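Local coordinates for protein bradyzoite pseudokinase 1 (Toxoplasma gondii, PDB 6M7Z) that regulates the membrane ultrastructure of the Toxoplasma parasitophorous vacuole as a divergent member of the protein kinase family that lacks the glycine-rich loop, at residues A[30-35]-A[121-126]; A[180-185]-A[308-313]; A[233-238]-A[275-280]. All coordinates share one frame; numbering follows the deposited sequence.

Contact 1: A[30-35]-A[121-126]; sequences SRNPIL and LTYIFH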
# COMPACT_ATOMS: atom_id res chain seq x y z
N SER A 30 -25.30 -6.69 10.39
CA SER A 30 -26.70 -6.24 10.18
C SER A 30 -26.81 -4.71 10.27
O SER A 30 -27.80 -4.14 9.84
CB SER A 30 -27.65 -6.91 11.14
OG SER A 30 -27.18 -6.78 12.47
N ARG A 31 -25.79 -4.05 10.83
CA ARG A 31 -25.82 -2.60 11.12
C ARG A 31 -24.88 -1.85 10.14
O ARG A 31 -24.20 -0.85 10.47
CB ARG A 31 -25.33 -2.36 12.56
CG ARG A 31 -26.20 -2.95 13.66
CD ARG A 31 -27.60 -2.35 13.78
NE ARG A 31 -28.44 -3.24 14.57
CZ ARG A 31 -29.70 -3.56 14.28
NH1 ARG A 31 -30.36 -2.90 13.34
NH2 ARG A 31 -30.29 -4.56 14.92
N ASN A 32 -24.75 -2.35 8.91
CA ASN A 32 -23.54 -2.16 8.08
C ASN A 32 -23.95 -2.35 6.62
O ASN A 32 -24.42 -3.42 6.21
CB ASN A 32 -22.48 -3.14 8.61
CG ASN A 32 -21.27 -3.33 7.73
OD1 ASN A 32 -20.57 -2.37 7.42
ND2 ASN A 32 -21.00 -4.58 7.37
N PRO A 33 -23.80 -1.31 5.77
CA PRO A 33 -24.17 -1.43 4.35
C PRO A 33 -23.18 -2.18 3.45
O PRO A 33 -23.52 -2.40 2.29
CB PRO A 33 -24.26 0.03 3.88
CG PRO A 33 -23.32 0.79 4.79
CD PRO A 33 -23.34 0.04 6.11
N ILE A 34 -22.05 -2.67 3.99
CA ILE A 34 -21.06 -3.36 3.19
C ILE A 34 -21.64 -4.67 2.64
O ILE A 34 -21.53 -4.93 1.45
CB ILE A 34 -19.76 -3.57 3.98
CG1 ILE A 34 -19.06 -2.23 4.24
CG2 ILE A 34 -18.85 -4.56 3.26
CD1 ILE A 34 -17.86 -2.29 5.19
N LEU A 35 -22.25 -5.51 3.50
CA LEU A 35 -22.89 -6.75 3.06
C LEU A 35 -23.95 -6.46 1.99
O LEU A 35 -24.04 -7.19 1.00
CB LEU A 35 -23.55 -7.47 4.24
CG LEU A 35 -22.81 -8.65 4.87
CD1 LEU A 35 -23.74 -9.38 5.82
CD2 LEU A 35 -22.29 -9.63 3.83
N LEU A 121 -16.74 -13.22 6.49
CA LEU A 121 -15.79 -12.29 5.92
C LEU A 121 -14.81 -11.81 6.99
O LEU A 121 -15.20 -11.66 8.13
CB LEU A 121 -16.54 -11.08 5.35
CG LEU A 121 -17.56 -11.38 4.25
CD1 LEU A 121 -18.37 -10.14 3.93
CD2 LEU A 121 -16.88 -11.93 3.00
N THR A 122 -13.57 -11.52 6.59
CA THR A 122 -12.69 -10.65 7.38
C THR A 122 -12.66 -9.25 6.74
O THR A 122 -12.88 -9.13 5.52
CB THR A 122 -11.27 -11.22 7.49
OG1 THR A 122 -10.70 -11.29 6.17
CG2 THR A 122 -11.25 -12.58 8.14
N TYR A 123 -12.40 -8.23 7.57
CA TYR A 123 -12.42 -6.84 7.16
C TYR A 123 -11.13 -6.13 7.62
O TYR A 123 -10.66 -6.36 8.73
CB TYR A 123 -13.59 -6.08 7.78
CG TYR A 123 -14.98 -6.58 7.48
CD1 TYR A 123 -15.47 -7.73 8.07
CD2 TYR A 123 -15.83 -5.86 6.68
CE1 TYR A 123 -16.75 -8.19 7.82
CE2 TYR A 123 -17.12 -6.30 6.41
CZ TYR A 123 -17.59 -7.45 7.00
OH TYR A 123 -18.85 -7.89 6.75
N ILE A 124 -10.57 -5.28 6.76
CA ILE A 124 -9.57 -4.32 7.12
C ILE A 124 -10.06 -2.95 6.63
O ILE A 124 -10.37 -2.79 5.46
CB ILE A 124 -8.19 -4.62 6.49
CG1 ILE A 124 -7.67 -5.99 6.88
CG2 ILE A 124 -7.19 -3.51 6.85
CD1 ILE A 124 -6.29 -6.27 6.33
N PHE A 125 -10.11 -1.98 7.53
CA PHE A 125 -10.49 -0.64 7.18
C PHE A 125 -9.22 0.19 6.94
O PHE A 125 -8.20 0.02 7.61
CB PHE A 125 -11.44 -0.09 8.25
CG PHE A 125 -12.80 -0.74 8.25
CD1 PHE A 125 -13.04 -1.90 8.96
CD2 PHE A 125 -13.84 -0.21 7.50
CE1 PHE A 125 -14.28 -2.52 8.91
CE2 PHE A 125 -15.08 -0.83 7.45
CZ PHE A 125 -15.31 -1.99 8.17
N HIS A 126 -9.29 1.05 5.93
CA HIS A 126 -8.24 1.98 5.56
C HIS A 126 -8.84 3.37 5.40
O HIS A 126 -10.02 3.50 5.13
CB HIS A 126 -7.57 1.59 4.23
CG HIS A 126 -6.86 0.29 4.27
ND1 HIS A 126 -5.76 0.08 5.07
CD2 HIS A 126 -7.07 -0.86 3.60
CE1 HIS A 126 -5.33 -1.16 4.90
NE2 HIS A 126 -6.13 -1.76 4.01
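The ring of Tyr123 is met by Ile34 at its edge, near the ring plane, where methyl CG2 lies 4.0 Å from CE2. The two side chains slide past each other in opposite directions. Ile34 also approaches Phe125, here tip to tip: CD1 sits 3.9 Å from CE2 of Phe125, and CZ is equally near. With CG1 beside the backbone N (chi1 -68°) and CG2 anti to it, the two branches of Ile34 serve one aromatic ring each, a division that suits a beta-branched residue. Asn32 comes to Tyr123 from an oblique direction, its ND2 4.0 Å from OH and its amide plane turned 67° from the ring; no hydrogen bond joins them. A tyrosine suits this place because its ring takes the apolar contact with Ile34 while the hydroxyl at its tip is hydrogen-bonded to Glu29 OE2.

Ile34 and Leu35 join helix 33-39 to the antiparallel sheet of the kinase N-lobe. Leu121, Tyr123 and Phe125 line one face of strand 121-127, while Thr122 and Ile124 turn to the other and touch helix 88-101, which corresponds in position to kinase helix C. Ala78 of neighbouring strand 76-82 touches both Ile34 and Phe125. Near the strand's start, Leu35 crosses Leu121 obliquely, with CD2 of Leu35 4.0 Å from CD1 of Leu121.

Contact 2: A[180-185]-A[308-313]; sequences DGTVVL and KARPFR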
# COMPACT_ATOMS: atom_id res chain seq x y z
N ASP A 180 -4.44 13.56 3.01
CA ASP A 180 -3.53 14.65 3.38
C ASP A 180 -2.39 14.81 2.35
O ASP A 180 -1.55 15.70 2.50
CB ASP A 180 -3.03 14.50 4.82
CG ASP A 180 -2.08 13.34 5.05
OD1 ASP A 180 -1.76 12.62 4.06
OD2 ASP A 180 -1.69 13.16 6.23
N GLY A 181 -2.34 13.95 1.32
CA GLY A 181 -1.35 14.05 0.22
C GLY A 181 -0.11 13.18 0.42
O GLY A 181 0.76 13.15 -0.47
N THR A 182 -0.01 12.47 1.56
CA THR A 182 1.05 11.49 1.78
C THR A 182 0.89 10.35 0.77
O THR A 182 -0.23 9.90 0.53
CB THR A 182 0.99 10.89 3.20
OG1 THR A 182 0.84 11.94 4.15
CG2 THR A 182 2.22 10.09 3.56
N VAL A 183 2.01 9.92 0.17
CA VAL A 183 2.02 8.76 -0.72
C VAL A 183 2.57 7.57 0.06
O VAL A 183 3.67 7.65 0.57
CB VAL A 183 2.84 9.04 -1.99
CG1 VAL A 183 2.99 7.81 -2.85
CG2 VAL A 183 2.25 10.19 -2.79
N VAL A 184 1.80 6.48 0.10
CA VAL A 184 2.08 5.32 0.95
C VAL A 184 2.08 4.04 0.11
O VAL A 184 1.42 3.97 -0.92
CB VAL A 184 1.08 5.20 2.12
CG1 VAL A 184 1.13 6.46 3.00
CG2 VAL A 184 -0.34 4.92 1.64
N LEU A 185 2.83 3.04 0.60
CA LEU A 185 2.91 1.73 -0.00
C LEU A 185 1.90 0.81 0.67
O LEU A 185 1.92 0.63 1.88
CB LEU A 185 4.32 1.19 0.18
CG LEU A 185 4.58 -0.21 -0.37
CD1 LEU A 185 4.19 -0.31 -1.85
CD2 LEU A 185 6.04 -0.59 -0.17
N LYS A 308 6.68 13.63 5.11
CA LYS A 308 6.43 15.05 4.93
C LYS A 308 6.42 15.43 3.45
O LYS A 308 6.01 16.54 3.12
CB LYS A 308 7.45 15.86 5.75
CG LYS A 308 7.03 16.05 7.20
CD LYS A 308 8.15 16.27 8.19
CE LYS A 308 7.68 16.07 9.61
NZ LYS A 308 8.81 15.89 10.55
N ALA A 309 6.84 14.51 2.57
CA ALA A 309 6.82 14.77 1.14
C ALA A 309 5.37 14.85 0.64
O ALA A 309 4.48 14.15 1.13
CB ALA A 309 7.61 13.74 0.38
N ARG A 310 5.15 15.73 -0.35
CA ARG A 310 3.86 15.93 -0.98
C ARG A 310 4.11 16.07 -2.47
O ARG A 310 4.04 17.16 -3.04
CB ARG A 310 3.16 17.15 -0.37
CG ARG A 310 2.79 17.00 1.11
CD ARG A 310 1.70 15.99 1.35
NE ARG A 310 1.27 15.91 2.74
CZ ARG A 310 1.94 15.28 3.70
NH1 ARG A 310 3.07 14.65 3.43
NH2 ARG A 310 1.46 15.28 4.93
N PRO A 311 4.43 14.96 -3.17
CA PRO A 311 4.80 15.00 -4.58
C PRO A 311 3.71 15.55 -5.52
O PRO A 311 4.04 15.94 -6.65
CB PRO A 311 5.06 13.53 -4.96
CG PRO A 311 5.14 12.77 -3.64
CD PRO A 311 4.37 13.59 -2.64
N PHE A 312 2.45 15.56 -5.06
CA PHE A 312 1.29 15.92 -5.88
C PHE A 312 0.75 17.32 -5.55
O PHE A 312 -0.25 17.72 -6.13
CB PHE A 312 0.17 14.88 -5.74
CG PHE A 312 0.47 13.56 -6.39
CD1 PHE A 312 0.28 13.37 -7.75
CD2 PHE A 312 0.94 12.48 -5.64
CE1 PHE A 312 0.58 12.16 -8.35
CE2 PHE A 312 1.24 11.27 -6.25
CZ PHE A 312 1.04 11.11 -7.59
N ARG A 313 1.43 18.09 -4.67
CA ARG A 313 1.14 19.53 -4.49
C ARG A 313 1.85 20.34 -5.59
O ARG A 313 2.93 19.97 -6.02
CB ARG A 313 1.61 20.00 -3.11
CG ARG A 313 0.48 20.30 -2.14
CD ARG A 313 0.99 20.57 -0.73
NE ARG A 313 0.03 21.24 0.13
CZ ARG A 313 0.04 21.20 1.47
NH1 ARG A 313 0.85 20.38 2.11
NH2 ARG A 313 -0.78 21.98 2.16
O HOH W 1 1.28 14.83 -2.62
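Arg310 lies against the turn Asp180-Gly181, which links strands 175-177 and 183-185; the two form the beta hairpin that follows the catalytic-loop region in the C-lobe of a kinase fold. Segment 308-313, the tail after helix 301-306, crosses this hairpin. The only direct hydrogen bond across the segments is weak: Arg310 NE to Asp180 O, 2.8 Å but bent to 126° at the hydrogen. NH1 is held within the tail by Gly307 O and by Ala309 O at 2.7 Å, meeting the latter from above the carbonyl plane. The bend at chi2 (-69°) sets CD against the Gly181 carbonyl carbon, 3.5 Å away; arginine also suits the place by its reach and several N-H groups. Arg310 O accepts from Arg313 N in a type I turn.

Asp180 OD1 accepts from both Thr182 N, making an Asx turn, and Thr182 OG1, which donates at 2.7 Å; both reach it from the same face of the carboxylate. The threonine hydroxyl, thus engaged, rests over one face of the guanidinium. Asp180 OD2 and Arg310 NH2 are opposite charges 4.0 Å apart, but no N-H points at the oxygen, so their attraction is probably only electrostatic. Gly181 has a positive phi (96°); a beta carbon here would collide with Asp180 O and Arg310 CD. Gly181 O accepts from a water at 2.8 Å, and that water accepts from Phe312 N. At the edge of the Phe312 ring, in its plane, lies Val183 CG2, 3.8 Å from CE2 of Phe312.

Contact 3: A[233-238]-A[275-280]; sequences DVYSLG and KMIEEE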
# COMPACT_ATOMS: atom_id res chain seq x y z
N ASP A 233 12.46 -7.19 -5.46
CA ASP A 233 11.69 -5.96 -5.16
C ASP A 233 12.30 -4.77 -5.92
O ASP A 233 11.55 -3.92 -6.43
CB ASP A 233 11.60 -5.68 -3.66
CG ASP A 233 10.44 -6.38 -2.94
OD1 ASP A 233 9.63 -7.08 -3.63
OD2 ASP A 233 10.34 -6.21 -1.69
N VAL A 234 13.64 -4.71 -6.04
CA VAL A 234 14.31 -3.64 -6.80
C VAL A 234 13.88 -3.71 -8.27
O VAL A 234 13.59 -2.69 -8.88
CB VAL A 234 15.85 -3.70 -6.68
CG1 VAL A 234 16.54 -2.85 -7.75
CG2 VAL A 234 16.33 -3.33 -5.30
N TYR A 235 13.88 -4.92 -8.84
CA TYR A 235 13.44 -5.14 -10.22
C TYR A 235 12.02 -4.59 -10.40
O TYR A 235 11.77 -3.78 -11.30
CB TYR A 235 13.53 -6.63 -10.59
CG TYR A 235 13.06 -6.91 -12.00
CD1 TYR A 235 13.92 -6.85 -13.08
CD2 TYR A 235 11.72 -7.19 -12.26
CE1 TYR A 235 13.48 -7.08 -14.37
CE2 TYR A 235 11.27 -7.41 -13.54
CZ TYR A 235 12.14 -7.34 -14.61
OH TYR A 235 11.67 -7.54 -15.87
N SER A 236 11.09 -5.01 -9.54
CA SER A 236 9.66 -4.64 -9.63
C SER A 236 9.49 -3.12 -9.54
O SER A 236 8.66 -2.56 -10.23
CB SER A 236 8.83 -5.32 -8.56
OG SER A 236 8.86 -6.73 -8.73
N LEU A 237 10.23 -2.48 -8.64
CA LEU A 237 10.12 -1.05 -8.46
C LEU A 237 10.70 -0.34 -9.69
O LEU A 237 10.22 0.73 -10.10
CB LEU A 237 10.86 -0.63 -7.18
CG LEU A 237 10.80 0.87 -6.89
CD1 LEU A 237 9.37 1.31 -6.63
CD2 LEU A 237 11.68 1.22 -5.71
N GLY A 238 11.74 -0.94 -10.28
CA GLY A 238 12.30 -0.49 -11.54
C GLY A 238 11.27 -0.49 -12.65
O GLY A 238 11.13 0.51 -13.36
N LYS A 275 18.97 0.53 -14.72
CA LYS A 275 19.88 -0.19 -13.81
C LYS A 275 19.09 -1.20 -12.97
O LYS A 275 19.57 -2.33 -12.73
CB LYS A 275 20.61 0.78 -12.88
CG LYS A 275 21.61 1.69 -13.57
CD LYS A 275 22.13 2.81 -12.66
CE LYS A 275 22.63 4.03 -13.41
NZ LYS A 275 22.13 5.32 -12.84
N MET A 276 17.89 -0.80 -12.53
CA MET A 276 17.08 -1.57 -11.59
C MET A 276 16.48 -2.81 -12.28
O MET A 276 16.23 -3.79 -11.60
CB MET A 276 15.97 -0.70 -10.99
CG MET A 276 16.52 0.36 -10.07
SD MET A 276 15.35 1.65 -9.57
CE MET A 276 14.38 0.75 -8.37
N ILE A 277 16.30 -2.77 -13.61
CA ILE A 277 15.68 -3.89 -14.34
C ILE A 277 16.72 -4.75 -15.08
O ILE A 277 16.35 -5.52 -15.99
CB ILE A 277 14.58 -3.39 -15.31
CG1 ILE A 277 15.18 -2.60 -16.49
CG2 ILE A 277 13.50 -2.63 -14.54
CD1 ILE A 277 14.16 -2.01 -17.43
N GLU A 278 18.00 -4.65 -14.70
CA GLU A 278 19.03 -5.56 -15.24
C GLU A 278 18.59 -7.02 -15.02
O GLU A 278 18.07 -7.37 -13.95
CB GLU A 278 20.38 -5.28 -14.56
CG GLU A 278 21.11 -4.07 -15.11
CD GLU A 278 21.67 -4.21 -16.53
OE1 GLU A 278 21.83 -5.38 -16.99
OE2 GLU A 278 21.88 -3.17 -17.20
N GLU A 279 18.78 -7.85 -16.05
CA GLU A 279 18.35 -9.25 -16.06
C GLU A 279 19.00 -10.00 -14.89
O GLU A 279 18.37 -10.83 -14.26
CB GLU A 279 18.66 -9.89 -17.42
CG GLU A 279 18.06 -11.28 -17.61
CD GLU A 279 18.45 -12.04 -18.88
OE1 GLU A 279 18.37 -13.31 -18.88
OE2 GLU A 279 18.83 -11.39 -19.89
N GLU A 280 20.28 -9.71 -14.60
CA GLU A 280 21.03 -10.38 -13.54
C GLU A 280 20.80 -9.64 -12.22
O GLU A 280 21.11 -8.45 -12.12
CB GLU A 280 22.52 -10.40 -13.87
CG GLU A 280 22.88 -11.26 -15.08
CD GLU A 280 22.57 -12.74 -14.93
OE1 GLU A 280 22.81 -13.29 -13.83
OE2 GLU A 280 22.08 -13.34 -15.90
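Met276 lies against Val234, Leu237 and Gly238, where the end of helix 263-276 packs on helix 230-248, the long central helix of the kinase C-lobe that corresponds to helix F. The methionine can be followed from CB to its methyl. Its CB is 3.7 Å from CA of Gly238, an approach that suits a residue with no side chain, and also touches CG1 of Val234. CG stays against the same valine methyl, and the two side chains cross at about a right angle. SD then carries the chain onward, and the bend at chi3 (76°) turns CE back to the helix. There CE sits 3.6 Å from Val234 O, near Gly238 N, and 3.8 Å from CD2 of Leu237. The carbonyl and amide it meets are already bonded to each other as a helical pair, so an apolar methyl can lie on them without leaving either unsatisfied. A flexible, unbranched chain fits such a curved path; Phe241 and Ile290 touch it from outside the two segments.

The backbone takes part as well. Tyr235 CA makes a C-H···O contact with Met276 O at 3.4 Å, with 154° at the hydrogen. Ile277, the first residue to leave helical geometry, offers its O to the edge of the Tyr235 ring, 3.6 Å from CE1, and its CB packs on that same ring atom. Asp233, on another side of the helix, accepts from the backbone N atoms of His167 and Arg168, as the helix F aspartate does in kinases. Gly238 is met a second time, by CG2 of Ile277, which lies 3.6 Å from Gly238 C; a beta carbon there would clash with both Met276 CB and Ile277 CG2.

Overall arrangement
Contact 1 belongs to the N-lobe, whereas contacts 2 and 3 both lie in the C-lobe; the centres of contacts 1 and 3 are 38 Å apart, on opposite sides of the chain's centre. None touches another, and no two share an element, although helix 146-161 borders both C-lobe contacts. Contact 1 is buried and joins helix to sheet by aromatic and aliphatic groups. Contacts 2 and 3 are partly buried but differ in kind: in contact 2 a tail crosses a hairpin turn with one weak arginine bond and a bridging water, while in contact 3 the end of one helix and the loop after it pack on another helix through methionine, isoleucine and a glycine. Contact 3 is nested within the loop that contact 2 closes.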